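Local coordinates for protein glutamine cyclotransferase (Xanthomonas campestris, PDB 3MBR) that probably catalyses the cyclisation of N-terminal glutamine in peptides to pyroglutamate and holds a calcium ion within its beta-propeller, at residues 108-122 / 150-162. The protein carries 1 engineered substitution. Numbering follows the deposited sequence.
Sequences WALTSDDSHLYMSDG and DNLNELEWVNGEL. With CA (calcium ion), chain B.
Thr111 OG1, gripped by Trp157 N through a bent bond of 3.0 Å (142° at the hydrogen) and by a water that donates to Glu156 OE2, shows how neighbouring propeller blades can be joined largely through side chains. Chi1 of -172° sets this hydroxyl anti to its own backbone N and turns it to strand 152-158, which runs nearly parallel to strand 109-112. The methyl of Thr111 turns to the same segment but to its apolar side, packing tightly on Leu162 CD1 and also meeting Leu155 CB. Farther along, Ser120 OG donates to Leu152 O over 2.7 Å, in the carbonyl plane and on a lone pair, while Asn151 N reaches Gly122 O from well above its carbonyl plane. Between these polar links Leu155 CD1 lies against Tyr118 O, and Ala109 CB rests on Glu154 CA.

At the far end the Trp157 indole is sandwiched: Asp113 CB sits over one face, 3.5 Å from the five-membered ring centroid, and the Gly160-Glu161 backbone lies over the other. Its six-membered ring forms an offset stack with Tyr118, planes 20° apart. The Asp113 carboxylate is held by Ser115 N and His116 N on OD1, an Asx turn, and by Tyr118 OH on OD2 at 2.6 Å, which ties the CB over the indole to the stacked phenol.

Glu154 OE1, Leu155 O and Glu156 OE2 bind calcium, completed by Leu26 O, Ile209 O and a water that donates to Leu110 O; Glu156 also has a partner in Phe211. The ion would probably balance the two buried carboxylates. Strand 152-158 supplies direct ligands, whereas strand 109-112 reaches the metal through water.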
loop_
_atom_site.group_PDB
_atom_site.type_symbol
_atom_site.label_atom_id
_atom_site.label_comp_id
_atom_site.label_asym_id
_atom_site.label_seq_id
_atom_site.Cartn_x
_atom_site.Cartn_y
_atom_site.Cartn_z
ATOM N N TRP A 108 6.501 5.396 4.577
ATOM C CA TRP A 108 6.456 4.227 3.705
ATOM C C TRP A 108 5.101 3.983 3.105
ATOM O O TRP A 108 4.989 4.076 1.886
ATOM C CB TRP A 108 6.962 2.989 4.487
ATOM C CG TRP A 108 8.460 2.962 4.713
ATOM C CD1 TRP A 108 9.254 3.993 5.086
ATOM C CD2 TRP A 108 9.276 1.817 4.712
ATOM N NE1 TRP A 108 10.573 3.549 5.267
ATOM C CE2 TRP A 108 10.593 2.207 5.006
ATOM C CE3 TRP A 108 9.033 0.485 4.445
ATOM C CZ2 TRP A 108 11.665 1.294 5.065
ATOM C CZ3 TRP A 108 10.131 -0.435 4.467
ATOM C CH2 TRP A 108 11.414 -0.028 4.826
ATOM N N ALA A 109 4.084 3.723 3.925
ATOM C CA ALA A 109 2.783 3.373 3.352
ATOM C C ALA A 109 1.634 3.913 4.222
ATOM O O ALA A 109 1.833 4.223 5.409
ATOM C CB ALA A 109 2.655 1.904 3.078
ATOM N N LEU A 110 0.444 3.986 3.620
ATOM C CA LEU A 110 -0.747 4.481 4.318
ATOM C C LEU A 110 -1.917 3.630 3.966
ATOM O O LEU A 110 -1.966 3.149 2.834
ATOM C CB LEU A 110 -1.135 5.924 3.825
ATOM C CG LEU A 110 -0.318 7.062 4.299
ATOM C CD1 LEU A 110 -0.713 8.353 3.565
ATOM C CD2 LEU A 110 -0.502 7.256 5.858
ATOM N N THR A 111 -2.907 3.528 4.851
ATOM C CA THR A 111 -4.225 3.081 4.450
ATOM C C THR A 111 -5.213 3.743 5.418
ATOM O O THR A 111 -4.794 4.608 6.190
ATOM C CB THR A 111 -4.361 1.548 4.397
ATOM O OG1 THR A 111 -5.640 1.228 3.822
ATOM C CG2 THR A 111 -4.264 0.874 5.782
ATOM N N SER A 112 -6.483 3.362 5.399
ATOM C CA SER A 112 -7.459 3.944 6.341
ATOM C C SER A 112 -8.553 2.983 6.580
ATOM O O SER A 112 -8.875 2.127 5.715
ATOM C CB SER A 112 -7.962 5.222 5.764
ATOM O OG SER A 112 -8.821 5.002 4.651
ATOM N N ASP A 113 -9.167 3.125 7.741
ATOM C CA ASP A 113 -10.472 2.429 7.999
ATOM C C ASP A 113 -11.541 3.518 7.895
ATOM O O ASP A 113 -11.374 4.460 7.092
ATOM C CB ASP A 113 -10.493 1.680 9.327
ATOM C CG ASP A 113 -10.358 2.562 10.517
ATOM O OD1 ASP A 113 -10.352 3.816 10.395
ATOM O OD2 ASP A 113 -10.215 2.006 11.629
ATOM N N ASP A 114 -12.668 3.379 8.597
ATOM C CA ASP A 114 -13.652 4.485 8.407
ATOM C C ASP A 114 -13.448 5.708 9.287
ATOM O O ASP A 114 -14.249 6.658 9.214
ATOM C CB ASP A 114 -15.111 4.016 8.478
ATOM C CG ASP A 114 -15.388 3.232 9.679
ATOM O OD1 ASP A 114 -16.526 2.647 9.757
ATOM O OD2 ASP A 114 -14.499 3.211 10.575
ATOM N N SER A 115 -12.411 5.728 10.110
ATOM C CA SER A 115 -12.229 6.838 11.029
ATOM C C SER A 115 -10.808 7.359 11.036
ATOM O O SER A 115 -10.598 8.540 11.325
ATOM C CB SER A 115 -12.522 6.373 12.465
ATOM O OG SER A 115 -13.884 5.973 12.544
ATOM N N HIS A 116 -9.819 6.504 10.720
ATOM C CA HIS A 116 -8.411 6.875 10.938
ATOM C C HIS A 116 -7.557 6.437 9.782
ATOM O O HIS A 116 -7.915 5.509 9.043
ATOM C CB HIS A 116 -7.786 6.209 12.157
ATOM C CG HIS A 116 -8.386 6.711 13.417
ATOM N ND1 HIS A 116 -9.505 6.119 13.946
ATOM C CD2 HIS A 116 -8.132 7.824 14.143
ATOM C CE1 HIS A 116 -9.864 6.795 15.042
ATOM N NE2 HIS A 116 -9.059 7.844 15.173
ATOM N N LEU A 117 -6.402 7.088 9.668
ATOM C CA LEU A 117 -5.393 6.583 8.737
ATOM C C LEU A 117 -4.418 5.747 9.519
ATOM O O LEU A 117 -4.282 5.922 10.743
ATOM C CB LEU A 117 -4.578 7.774 8.126
ATOM C CG LEU A 117 -5.396 8.910 7.565
ATOM C CD1 LEU A 117 -4.408 9.897 6.972
ATOM C CD2 LEU A 117 -6.452 8.486 6.564
ATOM N N TYR A 118 -3.759 4.822 8.836
ATOM C CA TYR A 118 -2.712 3.935 9.399
ATOM C C TYR A 118 -1.476 4.105 8.560
ATOM O O TYR A 118 -1.533 4.042 7.359
ATOM C CB TYR A 118 -3.213 2.461 9.397
ATOM C CG TYR A 118 -4.425 2.293 10.254
ATOM C CD1 TYR A 118 -5.700 2.510 9.730
ATOM C CD2 TYR A 118 -4.291 1.920 11.564
ATOM C CE1 TYR A 118 -6.862 2.421 10.562
ATOM C CE2 TYR A 118 -5.394 1.767 12.374
ATOM C CZ TYR A 118 -6.693 2.019 11.876
ATOM O OH TYR A 118 -7.825 1.846 12.704
ATOM N N MET A 119 -0.374 4.432 9.219
ATOM C CA MET A 119 0.882 4.732 8.513
ATOM C C MET A 119 2.007 3.759 8.966
ATOM O O MET A 119 2.292 3.565 10.147
ATOM C CB MET A 119 1.317 6.168 8.939
ATOM C CG MET A 119 2.596 6.565 8.378
ATOM S SD MET A 119 3.039 8.290 8.740
ATOM C CE MET A 119 4.842 8.359 8.442
ATOM N N SER A 120 2.676 3.208 7.970
ATOM C CA SER A 120 3.959 2.463 8.147
ATOM C C SER A 120 5.158 3.446 7.954
ATOM O O SER A 120 5.176 4.225 6.998
ATOM C CB SER A 120 4.089 1.349 7.082
ATOM O OG SER A 120 5.491 0.859 7.163
ATOM N N ASP A 121 6.247 3.306 8.740
ATOM C CA ASP A 121 7.439 4.180 8.649
ATOM C C ASP A 121 8.698 3.288 8.561
ATOM O O ASP A 121 9.838 3.721 8.819
ATOM C CB ASP A 121 7.473 5.141 9.837
ATOM C CG ASP A 121 7.586 4.398 11.179
ATOM O OD1 ASP A 121 7.664 3.150 11.223
ATOM O OD2 ASP A 121 7.637 5.064 12.183
ATOM N N GLY A 122 8.463 2.033 8.185
ATOM C CA GLY A 122 9.575 1.006 8.079
ATOM C C GLY A 122 9.841 0.262 9.381
ATOM O O GLY A 122 10.608 -0.737 9.399
ATOM N N ASP A 150 8.851 -5.473 11.105
ATOM C CA ASP A 150 9.103 -4.147 10.506
ATOM C C ASP A 150 9.293 -4.265 9.005
ATOM O O ASP A 150 8.912 -5.322 8.448
ATOM C CB ASP A 150 10.321 -3.526 11.234
ATOM C CG ASP A 150 11.672 -4.209 10.907
ATOM O OD1 ASP A 150 12.668 -3.853 11.633
ATOM O OD2 ASP A 150 11.785 -5.049 9.937
ATOM N N ASN A 151 9.682 -3.186 8.316
ATOM C CA ASN A 151 9.838 -3.210 6.855
ATOM C C ASN A 151 8.548 -3.588 6.196
ATOM O O ASN A 151 8.543 -4.306 5.218
ATOM C CB ASN A 151 10.977 -4.159 6.387
ATOM C CG ASN A 151 12.290 -3.501 6.432
ATOM O OD1 ASN A 151 12.781 -2.958 5.406
ATOM N ND2 ASN A 151 12.906 -3.553 7.568
ATOM N N LEU A 152 7.547 -2.775 6.454
ATOM C CA LEU A 152 6.196 -2.966 5.857
ATOM C C LEU A 152 5.948 -1.971 4.748
ATOM O O LEU A 152 5.789 -0.727 5.036
ATOM C CB LEU A 152 5.177 -2.853 6.917
ATOM C CG LEU A 152 5.291 -3.803 8.090
ATOM C CD1 LEU A 152 4.258 -3.620 9.193
ATOM C CD2 LEU A 152 5.392 -5.355 7.758
ATOM N N ASN A 153 6.217 -2.333 3.494
ATOM C CA ASN A 153 6.402 -1.312 2.458
ATOM C C ASN A 153 4.974 -0.982 1.862
ATOM O O ASN A 153 4.879 -0.044 1.001
ATOM C CB ASN A 153 7.409 -1.720 1.286
ATOM C CG ASN A 153 6.815 -2.806 0.334
ATOM O OD1 ASN A 153 5.888 -3.467 0.667
ATOM N ND2 ASN A 153 7.355 -2.969 -0.831
ATOM N N GLU A 154 3.884 -1.721 2.232
ATOM C CA GLU A 154 2.549 -1.332 1.728
ATOM C C GLU A 154 1.493 -1.824 2.667
ATOM O O GLU A 154 1.648 -2.912 3.272
ATOM C CB GLU A 154 2.372 -1.964 0.317
ATOM C CG GLU A 154 0.965 -1.869 -0.323
ATOM C CD GLU A 154 0.364 -0.478 -0.591
ATOM O OE1 GLU A 154 -0.627 -0.390 -1.356
ATOM O OE2 GLU A 154 0.810 0.505 0.088
ATOM N N LEU A 155 0.409 -1.040 2.791
ATOM C CA LEU A 155 -0.715 -1.397 3.682
ATOM C C LEU A 155 -2.023 -1.363 2.925
ATOM O O LEU A 155 -2.161 -0.603 1.900
ATOM C CB LEU A 155 -0.849 -0.305 4.767
ATOM C CG LEU A 155 0.353 -0.208 5.753
ATOM C CD1 LEU A 155 0.078 0.921 6.766
ATOM C CD2 LEU A 155 0.652 -1.490 6.467
ATOM N N GLU A 156 -3.009 -2.104 3.441
ATOM C CA GLU A 156 -4.351 -1.940 2.918
ATOM C C GLU A 156 -5.308 -2.433 4.008
ATOM O O GLU A 156 -5.126 -3.552 4.542
ATOM C CB GLU A 156 -4.531 -2.774 1.656
ATOM C CG GLU A 156 -5.899 -2.525 0.971
ATOM C CD GLU A 156 -6.087 -1.112 0.462
ATOM O OE1 GLU A 156 -7.215 -0.878 -0.038
ATOM O OE2 GLU A 156 -5.143 -0.281 0.456
ATOM N N TRP A 157 -6.352 -1.687 4.292
ATOM C CA TRP A 157 -7.370 -2.086 5.235
ATOM C C TRP A 157 -8.381 -2.962 4.573
ATOM O O TRP A 157 -8.948 -2.551 3.535
ATOM C CB TRP A 157 -8.097 -0.851 5.798
ATOM C CG TRP A 157 -8.920 -1.181 6.990
ATOM C CD1 TRP A 157 -10.243 -1.498 7.004
ATOM C CD2 TRP A 157 -8.455 -1.255 8.322
ATOM N NE1 TRP A 157 -10.664 -1.749 8.328
ATOM C CE2 TRP A 157 -9.579 -1.612 9.142
ATOM C CE3 TRP A 157 -7.222 -1.036 8.924
ATOM C CZ2 TRP A 157 -9.497 -1.687 10.536
ATOM C CZ3 TRP A 157 -7.148 -1.142 10.364
ATOM C CH2 TRP A 157 -8.279 -1.470 11.106
ATOM N N VAL A 158 -8.639 -4.166 5.102
ATOM C CA VAL A 158 -9.585 -5.118 4.423
ATOM C C VAL A 158 -10.427 -5.747 5.504
ATOM O O VAL A 158 -9.925 -6.496 6.331
ATOM C CB VAL A 158 -8.779 -6.204 3.701
ATOM C CG1 VAL A 158 -9.739 -7.179 2.991
ATOM C CG2 VAL A 158 -7.824 -5.621 2.653
ATOM N N ASN A 159 -11.715 -5.431 5.482
ATOM C CA ASN A 159 -12.694 -6.110 6.420
ATOM C C ASN A 159 -12.216 -6.149 7.875
ATOM O O ASN A 159 -12.201 -7.214 8.518
ATOM C CB ASN A 159 -12.936 -7.550 5.960
ATOM C CG ASN A 159 -13.561 -7.636 4.561
ATOM O OD1 ASN A 159 -13.232 -8.559 3.789
ATOM N ND2 ASN A 159 -14.392 -6.650 4.193
ATOM N N GLY A 160 -11.808 -5.020 8.405
ATOM C CA GLY A 160 -11.489 -4.913 9.793
ATOM C C GLY A 160 -10.131 -5.353 10.162
ATOM O O GLY A 160 -9.833 -5.433 11.359
ATOM N N GLU A 161 -9.310 -5.686 9.159
ATOM C CA GLU A 161 -7.953 -6.131 9.434
ATOM C C GLU A 161 -7.007 -5.289 8.610
ATOM O O GLU A 161 -7.402 -4.689 7.595
ATOM C CB GLU A 161 -7.763 -7.589 9.018
ATOM C CG GLU A 161 -8.510 -8.490 9.982
ATOM C CD GLU A 161 -8.423 -9.957 9.659
ATOM O OE1 GLU A 161 -8.192 -10.735 10.562
ATOM O OE2 GLU A 161 -8.619 -10.330 8.501
ATOM N N LEU A 162 -5.765 -5.259 9.052
ATOM C CA LEU A 162 -4.735 -4.533 8.301
ATOM C C LEU A 162 -3.893 -5.555 7.500
ATOM O O LEU A 162 -3.329 -6.483 8.116
ATOM C CB LEU A 162 -3.884 -3.692 9.271
ATOM C CG LEU A 162 -2.714 -2.885 8.736
ATOM C CD1 LEU A 162 -3.307 -1.808 7.789
ATOM C CD2 LEU A 162 -2.018 -2.230 9.852
HETATM CA CA CA B . -2.893 0.059 -0.421
HETATM O O HOH W 1 0.227 3.231 0.551
HETATM O O HOH W 2 -2.979 2.332 0.421
HETATM O O HOH W 3 -5.760 2.210 1.263
#